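Long-range contact in chitinase (PDB 5XSW), which probably cleaves chitin internally as an endochitinase, and is represented here by a C-terminal piece of the protein caught with chitin sugars bound in its pocket: residues P265-Y277 and V408-S420. Sequence-based numbering, arbitrary orientation.
Sequences PDIFPDTADHDDY and VVRQKFFRPGAIS
R415 lays its guanidinium group against the loop 265-270 and ties three of its residues together. R415 NE donates to P265 O (2.7 Å), and R415 NH2 to F268 O within that carbonyl's plane (3.0 Å). R415 NH2 also forms a salt bridge with D270 OD1 (2.9 Å), reached from above the carboxylate, whose plane stands 74° from the guanidinium. P265 CB rests over one guanidinium face. The arm leaves with CG opposite the backbone N and bends at chi3 (-71°), which turns the head back onto the loop. With alanine in place of R415, D270 would probably lack its cationic mate, and P265 O and F268 O their donors. Beside it F414 N donates to I267 O, and a water joins R415 N to D266 O. At the other end K412, closing helix 399-412, bends at chi2 so that its aliphatic part passes Y277 and K412 NZ meets the syn lone pair of D276 OD2 (2.6 Å). Y277 OH donates to K412 O in the carbonyl plane, on a lone pair (2.6 Å). F413 fills the middle: Y277 turns an edge toward its face in an offset edge-to-face stack, planes at 90°. F413 CE1 touches F268 CE1 (4.0 Å), and helix 288-311 packs against F413. Charged and carbonyl-directed bonds at both ends, with buried rings between, thus probably fix the chain leaving helix 399-412.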
ATOM      1  N   PRO A 265      -2.042 -13.278   2.509  1.00 26.98           N
ATOM      2  CA  PRO A 265      -2.709 -14.139   1.516  1.00 26.09           C
ATOM      3  C   PRO A 265      -3.673 -15.136   2.155  1.00 29.69           C
ATOM      4  O   PRO A 265      -4.612 -15.540   1.466  1.00 24.59           O
ATOM      5  CB  PRO A 265      -1.530 -14.870   0.822  1.00 27.31           C
ATOM      6  CG  PRO A 265      -0.397 -14.767   1.772  1.00 26.41           C
ATOM      7  CD  PRO A 265      -0.577 -13.465   2.545  1.00 24.72           C
ATOM      8  N   ASP A 266      -3.494 -15.515   3.437  1.00 25.51           N
ATOM      9  CA  ASP A 266      -4.456 -16.433   4.061  1.00 24.49           C
ATOM     10  C   ASP A 266      -5.758 -15.758   4.396  1.00 28.01           C
ATOM     11  O   ASP A 266      -6.765 -16.430   4.534  1.00 29.53           O
ATOM     12  CB  ASP A 266      -3.879 -17.055   5.345  1.00 24.07           C
ATOM     13  CG  ASP A 266      -2.679 -17.948   5.018  1.00 26.91           C
ATOM     14  OD1 ASP A 266      -2.927 -19.057   4.487  1.00 27.67           O
ATOM     15  OD2 ASP A 266      -1.516 -17.525   5.223  1.00 29.49           O
ATOM     16  N   ILE A 267      -5.744 -14.440   4.581  1.00 23.09           N
ATOM     17  CA  ILE A 267      -6.999 -13.744   4.937  1.00 21.39           C
ATOM     18  C   ILE A 267      -7.739 -13.170   3.677  1.00 26.64           C
ATOM     19  O   ILE A 267      -8.952 -13.277   3.570  1.00 25.20           O
ATOM     20  CB  ILE A 267      -6.723 -12.584   5.940  1.00 24.73           C
ATOM     21  CG1 ILE A 267      -6.170 -13.164   7.260  1.00 29.54           C
ATOM     22  CG2 ILE A 267      -8.028 -11.800   6.263  1.00 23.11           C
ATOM     23  CD1 ILE A 267      -5.659 -12.063   8.249  1.00 31.62           C
ATOM     24  N   PHE A 268      -6.985 -12.607   2.739  1.00 25.62           N
ATOM     25  CA  PHE A 268      -7.579 -11.909   1.583  1.00 25.62           C
ATOM     26  C   PHE A 268      -7.427 -12.692   0.302  1.00 25.99           C
ATOM     27  O   PHE A 268      -6.301 -13.023  -0.054  1.00 25.62           O
ATOM     28  CB  PHE A 268      -6.897 -10.547   1.401  1.00 20.98           C
ATOM     29  CG  PHE A 268      -7.163  -9.603   2.512  1.00 25.43           C
ATOM     30  CD1 PHE A 268      -8.366  -8.897   2.578  1.00 25.63           C
ATOM     31  CD2 PHE A 268      -6.213  -9.407   3.505  1.00 24.03           C
ATOM     32  CE1 PHE A 268      -8.615  -8.006   3.623  1.00 29.61           C
ATOM     33  CE2 PHE A 268      -6.465  -8.540   4.538  1.00 27.75           C
ATOM     34  CZ  PHE A 268      -7.658  -7.826   4.600  1.00 24.74           C
ATOM     35  N   PRO A 269      -8.557 -12.978  -0.398  1.00 22.38           N
ATOM     36  CA  PRO A 269      -8.396 -13.542  -1.746  1.00 28.18           C
ATOM     37  C   PRO A 269      -7.813 -12.493  -2.705  1.00 29.25           C
ATOM     38  O   PRO A 269      -7.890 -11.291  -2.431  1.00 26.17           O
ATOM     39  CB  PRO A 269      -9.836 -13.942  -2.136  1.00 27.55           C
ATOM     40  CG  PRO A 269     -10.737 -12.927  -1.392  1.00 28.06           C
ATOM     41  CD  PRO A 269      -9.958 -12.663  -0.061  1.00 23.44           C
ATOM     42  N   ASP A 270      -7.260 -12.933  -3.832  1.00 27.27           N
ATOM     43  CA  ASP A 270      -6.626 -12.012  -4.774  1.00 29.32           C
ATOM     44  C   ASP A 270      -7.622 -11.015  -5.366  1.00 29.94           C
ATOM     45  O   ASP A 270      -7.199  -9.969  -5.855  1.00 34.40           O
ATOM     46  CB  ASP A 270      -5.961 -12.799  -5.935  1.00 35.23           C
ATOM     47  CG  ASP A 270      -4.705 -13.599  -5.476  1.00 43.23           C
ATOM     48  OD1 ASP A 270      -4.097 -13.252  -4.440  1.00 42.71           O
ATOM     49  OD2 ASP A 270      -4.320 -14.562  -6.166  1.00 45.32           O
ATOM     50  N   THR A 271      -8.917 -11.354  -5.304  1.00 26.22           N
ATOM     51  CA  THR A 271      -9.990 -10.508  -5.858  1.00 29.04           C
ATOM     52  C   THR A 271     -10.331  -9.325  -4.963  1.00 32.57           C
ATOM     53  O   THR A 271     -11.066  -8.441  -5.362  1.00 25.47           O
ATOM     54  CB  THR A 271     -11.280 -11.297  -6.060  1.00 33.62           C
ATOM     55  OG1 THR A 271     -11.587 -12.041  -4.864  1.00 33.62           O
ATOM     56  CG2 THR A 271     -11.151 -12.270  -7.252  1.00 33.66           C
ATOM     57  N   ALA A 272      -9.812  -9.296  -3.735  1.00 25.45           N
ATOM     58  CA  ALA A 272     -10.293  -8.303  -2.749  1.00 24.11           C
ATOM     59  C   ALA A 272      -9.991  -6.897  -3.246  1.00 24.79           C
ATOM     60  O   ALA A 272      -8.859  -6.589  -3.582  1.00 27.06           O
ATOM     61  CB  ALA A 272      -9.609  -8.515  -1.360  1.00 23.23           C
ATOM     62  N   ASP A 273     -10.990  -6.045  -3.233  1.00 28.09           N
ATOM     63  CA  ASP A 273     -10.885  -4.703  -3.779  1.00 28.99           C
ATOM     64  C   ASP A 273     -11.175  -3.663  -2.689  1.00 25.58           C
ATOM     65  O   ASP A 273     -12.148  -3.808  -1.944  1.00 25.83           O
ATOM     66  CB  ASP A 273     -11.908  -4.527  -4.939  1.00 34.44           C
ATOM     67  CG  ASP A 273     -12.135  -3.079  -5.257  1.00 34.49           C
ATOM     68  OD1 ASP A 273     -11.191  -2.457  -5.785  1.00 45.16           O
ATOM     69  OD2 ASP A 273     -13.184  -2.534  -4.894  1.00 31.27           O
ATOM     70  N   HIS A 274     -10.367  -2.611  -2.624  1.00 23.89           N
ATOM     71  CA  HIS A 274     -10.478  -1.602  -1.560  1.00 26.89           C
ATOM     72  C   HIS A 274     -11.885  -0.999  -1.384  1.00 31.94           C
ATOM     73  O   HIS A 274     -12.508  -1.041  -0.274  1.00 21.80           O
ATOM     74  CB  HIS A 274      -9.465  -0.478  -1.823  1.00 23.67           C
ATOM     75  CG  HIS A 274      -9.677   0.725  -0.952  1.00 24.93           C
ATOM     76  ND1 HIS A 274     -10.495   1.782  -1.319  1.00 24.68           N
ATOM     77  CD2 HIS A 274      -9.226   1.016   0.284  1.00 21.48           C
ATOM     78  CE1 HIS A 274     -10.533   2.667  -0.339  1.00 25.82           C
ATOM     79  NE2 HIS A 274      -9.728   2.253   0.625  1.00 23.97           N
ATOM     80  N   ASP A 275     -12.420  -0.393  -2.452  1.00 27.76           N
ATOM     81  CA  ASP A 275     -13.725   0.283  -2.298  1.00 29.61           C
ATOM     82  C   ASP A 275     -14.813  -0.754  -1.971  1.00 23.77           C
ATOM     83  O   ASP A 275     -15.685  -0.510  -1.135  1.00 26.29           O
ATOM     84  CB  ASP A 275     -14.107   1.141  -3.581  1.00 33.37           C
ATOM     85  CG  ASP A 275     -13.185   2.402  -3.786  1.00 36.05           C
ATOM     86  OD1 ASP A 275     -12.093   2.540  -3.165  1.00 36.60           O
ATOM     87  OD2 ASP A 275     -13.513   3.267  -4.638  1.00 41.45           O
ATOM     88  N   ASP A 276     -14.748  -1.938  -2.557  1.00 22.53           N
ATOM     89  CA  ASP A 276     -15.751  -2.930  -2.227  1.00 24.33           C
ATOM     90  C   ASP A 276     -15.751  -3.334  -0.710  1.00 22.78           C
ATOM     91  O   ASP A 276     -16.823  -3.631  -0.125  1.00 25.25           O
ATOM     92  CB  ASP A 276     -15.543  -4.200  -3.055  1.00 29.39           C
ATOM     93  CG  ASP A 276     -16.621  -5.290  -2.748  1.00 34.29           C
ATOM     94  OD1 ASP A 276     -17.798  -4.907  -2.702  1.00 38.78           O
ATOM     95  OD2 ASP A 276     -16.321  -6.515  -2.551  1.00 36.63           O
ATOM     96  N   TYR A 277     -14.558  -3.380  -0.099  1.00 23.56           N
ATOM     97  CA  TYR A 277     -14.423  -3.845   1.296  1.00 22.67           C
ATOM     98  C   TYR A 277     -14.662  -2.714   2.277  1.00 20.69           C
ATOM     99  O   TYR A 277     -15.072  -2.986   3.388  1.00 22.74           O
ATOM    100  CB  TYR A 277     -13.030  -4.458   1.570  1.00 21.18           C
ATOM    101  CG  TYR A 277     -12.915  -5.910   1.110  1.00 24.53           C
ATOM    102  CD1 TYR A 277     -13.281  -6.290  -0.202  1.00 24.80           C
ATOM    103  CD2 TYR A 277     -12.483  -6.900   1.986  1.00 23.65           C
ATOM    104  CE1 TYR A 277     -13.183  -7.596  -0.612  1.00 24.81           C
ATOM    105  CE2 TYR A 277     -12.354  -8.204   1.586  1.00 23.61           C
ATOM    106  CZ  TYR A 277     -12.732  -8.552   0.276  1.00 28.37           C
ATOM    107  OH  TYR A 277     -12.627  -9.850  -0.152  1.00 24.67           O
ATOM    108  N   VAL A 408     -21.321 -13.654   3.640  1.00 25.22           N
ATOM    109  CA  VAL A 408     -20.382 -12.557   3.342  1.00 26.11           C
ATOM    110  C   VAL A 408     -18.968 -12.949   3.776  1.00 24.93           C
ATOM    111  O   VAL A 408     -17.958 -12.778   3.030  1.00 24.67           O
ATOM    112  CB  VAL A 408     -20.828 -11.259   4.042  1.00 26.40           C
ATOM    113  CG1 VAL A 408     -19.736 -10.148   3.791  1.00 24.83           C
ATOM    114  CG2 VAL A 408     -22.248 -10.814   3.471  1.00 27.08           C
ATOM    115  N   VAL A 409     -18.847 -13.531   4.971  1.00 27.76           N
ATOM    116  CA  VAL A 409     -17.498 -13.936   5.387  1.00 25.49           C
ATOM    117  C   VAL A 409     -16.892 -14.900   4.355  1.00 26.35           C
ATOM    118  O   VAL A 409     -15.730 -14.800   3.955  1.00 28.96           O
ATOM    119  CB  VAL A 409     -17.509 -14.576   6.794  1.00 25.97           C
ATOM    120  CG1 VAL A 409     -16.123 -15.165   7.101  1.00 27.59           C
ATOM    121  CG2 VAL A 409     -17.839 -13.472   7.835  1.00 25.62           C
ATOM    122  N   ARG A 410     -17.696 -15.846   3.902  1.00 28.69           N
ATOM    123  CA  ARG A 410     -17.172 -16.808   2.913  1.00 26.00           C
ATOM    124  C   ARG A 410     -16.811 -16.156   1.578  1.00 22.02           C
ATOM    125  O   ARG A 410     -15.838 -16.567   0.918  1.00 27.97           O
ATOM    126  CB  ARG A 410     -18.211 -17.903   2.644  1.00 32.37           C
ATOM    127  CG  ARG A 410     -17.635 -19.091   1.872  1.00 37.58           C
ATOM    128  CD  ARG A 410     -18.616 -20.240   1.873  1.00 54.87           C
ATOM    129  NE  ARG A 410     -18.070 -21.426   1.207  1.00 65.08           N
ATOM    130  CZ  ARG A 410     -18.817 -22.446   0.778  1.00 60.65           C
ATOM    131  NH1 ARG A 410     -20.140 -22.427   0.956  1.00 54.65           N
ATOM    132  NH2 ARG A 410     -18.239 -23.482   0.172  1.00 65.26           N
ATOM    133  N   GLN A 411     -17.598 -15.171   1.160  1.00 29.23           N
ATOM    134  CA  GLN A 411     -17.305 -14.439  -0.083  1.00 28.83           C
ATOM    135  C   GLN A 411     -16.072 -13.558   0.005  1.00 31.09           C
ATOM    136  O   GLN A 411     -15.344 -13.367  -0.982  1.00 28.01           O
ATOM    137  CB  GLN A 411     -18.468 -13.527  -0.468  1.00 32.05           C
ATOM    138  CG  GLN A 411     -19.749 -14.272  -0.907  1.00 43.96           C
ATOM    139  CD  GLN A 411     -20.985 -13.329  -1.029  1.00 44.97           C
ATOM    140  OE1 GLN A 411     -20.884 -12.102  -0.839  1.00 53.64           O
ATOM    141  NE2 GLN A 411     -22.140 -13.914  -1.343  1.00 53.07           N
ATOM    142  N   LYS A 412     -15.866 -12.945   1.164  1.00 27.69           N
ATOM    143  CA  LYS A 412     -14.838 -11.905   1.238  1.00 26.25           C
ATOM    144  C   LYS A 412     -13.510 -12.289   1.921  1.00 29.09           C
ATOM    145  O   LYS A 412     -12.506 -11.604   1.716  1.00 25.69           O
ATOM    146  CB  LYS A 412     -15.414 -10.682   1.955  1.00 23.11           C
ATOM    147  CG  LYS A 412     -16.772 -10.234   1.293  1.00 22.95           C
ATOM    148  CD  LYS A 412     -16.528  -9.707  -0.139  1.00 25.46           C
ATOM    149  CE  LYS A 412     -17.904  -9.257  -0.803  1.00 26.78           C
ATOM    150  NZ  LYS A 412     -17.597  -8.724  -2.176  1.00 29.11           N
ATOM    151  N   PHE A 413     -13.522 -13.334   2.744  1.00 26.70           N
ATOM    152  CA  PHE A 413     -12.303 -13.770   3.417  1.00 26.87           C
ATOM    153  C   PHE A 413     -11.921 -15.230   3.133  1.00 30.70           C
ATOM    154  O   PHE A 413     -12.735 -16.012   2.649  1.00 31.11           O
ATOM    155  CB  PHE A 413     -12.444 -13.507   4.933  1.00 27.87           C
ATOM    156  CG  PHE A 413     -12.655 -12.028   5.243  1.00 22.47           C
ATOM    157  CD1 PHE A 413     -11.630 -11.104   5.020  1.00 26.54           C
ATOM    158  CD2 PHE A 413     -13.850 -11.585   5.715  1.00 24.15           C
ATOM    159  CE1 PHE A 413     -11.800  -9.755   5.283  1.00 25.63           C
ATOM    160  CE2 PHE A 413     -14.053 -10.233   6.008  1.00 27.08           C
ATOM    161  CZ  PHE A 413     -13.055  -9.294   5.767  1.00 22.92           C
ATOM    162  N   PHE A 414     -10.657 -15.551   3.408  1.00 27.77           N
ATOM    163  CA  PHE A 414     -10.058 -16.863   3.095  1.00 31.39           C
ATOM    164  C   PHE A 414      -9.894 -17.000   1.608  1.00 39.30           C
ATOM    165  O   PHE A 414     -10.497 -16.275   0.799  1.00 33.47           O
ATOM    166  CB  PHE A 414     -10.871 -18.049   3.641  1.00 26.18           C
ATOM    167  CG  PHE A 414     -11.070 -18.016   5.127  1.00 29.64           C
ATOM    168  CD1 PHE A 414     -10.064 -18.418   5.976  1.00 30.90           C
ATOM    169  CD2 PHE A 414     -12.287 -17.616   5.667  1.00 30.93           C
ATOM    170  CE1 PHE A 414     -10.249 -18.398   7.382  1.00 32.88           C
ATOM    171  CE2 PHE A 414     -12.495 -17.583   7.042  1.00 32.89           C
ATOM    172  CZ  PHE A 414     -11.470 -17.977   7.911  1.00 29.22           C
ATOM    173  N   ARG A 415      -9.057 -17.950   1.268  1.00 36.10           N
ATOM    174  CA  ARG A 415      -8.617 -18.244  -0.091  1.00 38.20           C
ATOM    175  C   ARG A 415      -9.143 -19.650  -0.380  1.00 35.77           C
ATOM    176  O   ARG A 415      -9.320 -20.443   0.544  1.00 42.73           O
ATOM    177  CB  ARG A 415      -7.072 -18.100  -0.113  1.00 41.79           C
ATOM    178  CG  ARG A 415      -6.292 -18.335  -1.335  1.00 48.51           C
ATOM    179  CD  ARG A 415      -4.827 -17.923  -1.106  1.00 40.31           C
ATOM    180  NE  ARG A 415      -4.722 -16.462  -1.029  1.00 42.45           N
ATOM    181  CZ  ARG A 415      -4.245 -15.683  -1.988  1.00 47.94           C
ATOM    182  NH1 ARG A 415      -3.773 -16.213  -3.119  1.00 45.52           N
ATOM    183  NH2 ARG A 415      -4.246 -14.364  -1.811  1.00 42.76           N
ATOM    184  N   PRO A 416      -9.445 -19.966  -1.647  1.00 42.75           N
ATOM    185  CA  PRO A 416      -9.849 -21.334  -1.962  1.00 42.28           C
ATOM    186  C   PRO A 416      -8.834 -22.360  -1.478  1.00 36.05           C
ATOM    187  O   PRO A 416      -7.644 -22.194  -1.735  1.00 44.19           O
ATOM    188  CB  PRO A 416      -9.911 -21.336  -3.498  1.00 46.84           C
ATOM    189  CG  PRO A 416     -10.191 -19.924  -3.852  1.00 49.02           C
ATOM    190  CD  PRO A 416      -9.425 -19.113  -2.847  1.00 45.31           C
ATOM    191  N   GLY A 417      -9.309 -23.409  -0.821  1.00 41.50           N
ATOM    192  CA  GLY A 417      -8.426 -24.452  -0.343  1.00 44.70           C
ATOM    193  C   GLY A 417      -8.245 -24.382   1.154  1.00 50.01           C
ATOM    194  O   GLY A 417      -7.660 -25.280   1.761  1.00 49.36           O
ATOM    195  N   ALA A 418      -8.709 -23.301   1.772  1.00 43.19           N
ATOM    196  CA  ALA A 418      -8.529 -23.191   3.207  1.00 38.57           C
ATOM    197  C   ALA A 418      -9.600 -23.984   3.915  1.00 42.04           C
ATOM    198  O   ALA A 418      -9.333 -24.666   4.887  1.00 39.46           O
ATOM    199  CB  ALA A 418      -8.555 -21.721   3.668  1.00 37.21           C
ATOM    200  N   ILE A 419     -10.838 -23.825   3.468  1.00 40.60           N
ATOM    201  CA  ILE A 419     -11.959 -24.525   4.063  1.00 35.69           C
ATOM    202  C   ILE A 419     -12.768 -25.108   2.891  1.00 47.04           C
ATOM    203  O   ILE A 419     -13.238 -24.352   2.033  1.00 41.71           O
ATOM    204  CB  ILE A 419     -12.854 -23.589   4.906  1.00 42.83           C
ATOM    205  CG1 ILE A 419     -12.022 -22.777   5.917  1.00 31.58           C
ATOM    206  CG2 ILE A 419     -13.994 -24.397   5.591  1.00 38.43           C
ATOM    207  CD1 ILE A 419     -12.846 -21.782   6.753  1.00 34.94           C
ATOM    208  N   SER A 420     -12.900 -26.435   2.817  1.00 49.27           N
ATOM    209  CA  SER A 420     -13.633 -27.043   1.688  1.00 49.44           C
ATOM    210  C   SER A 420     -15.116 -26.781   1.794  1.00 43.96           C
ATOM    211  O   SER A 420     -15.606 -26.404   2.869  1.00 40.86           O
ATOM    212  CB  SER A 420     -13.400 -28.549   1.632  1.00 50.56           C
ATOM    213  OG  SER A 420     -13.991 -29.173   2.760  1.00 48.11           O
TER
HETATM  214  O   HOH W   1      -7.318 -18.791   3.395  1.00 30.31           O
HETATM  215  O   HOH W   2     -20.147  -6.982  -1.973  1.00 43.22           O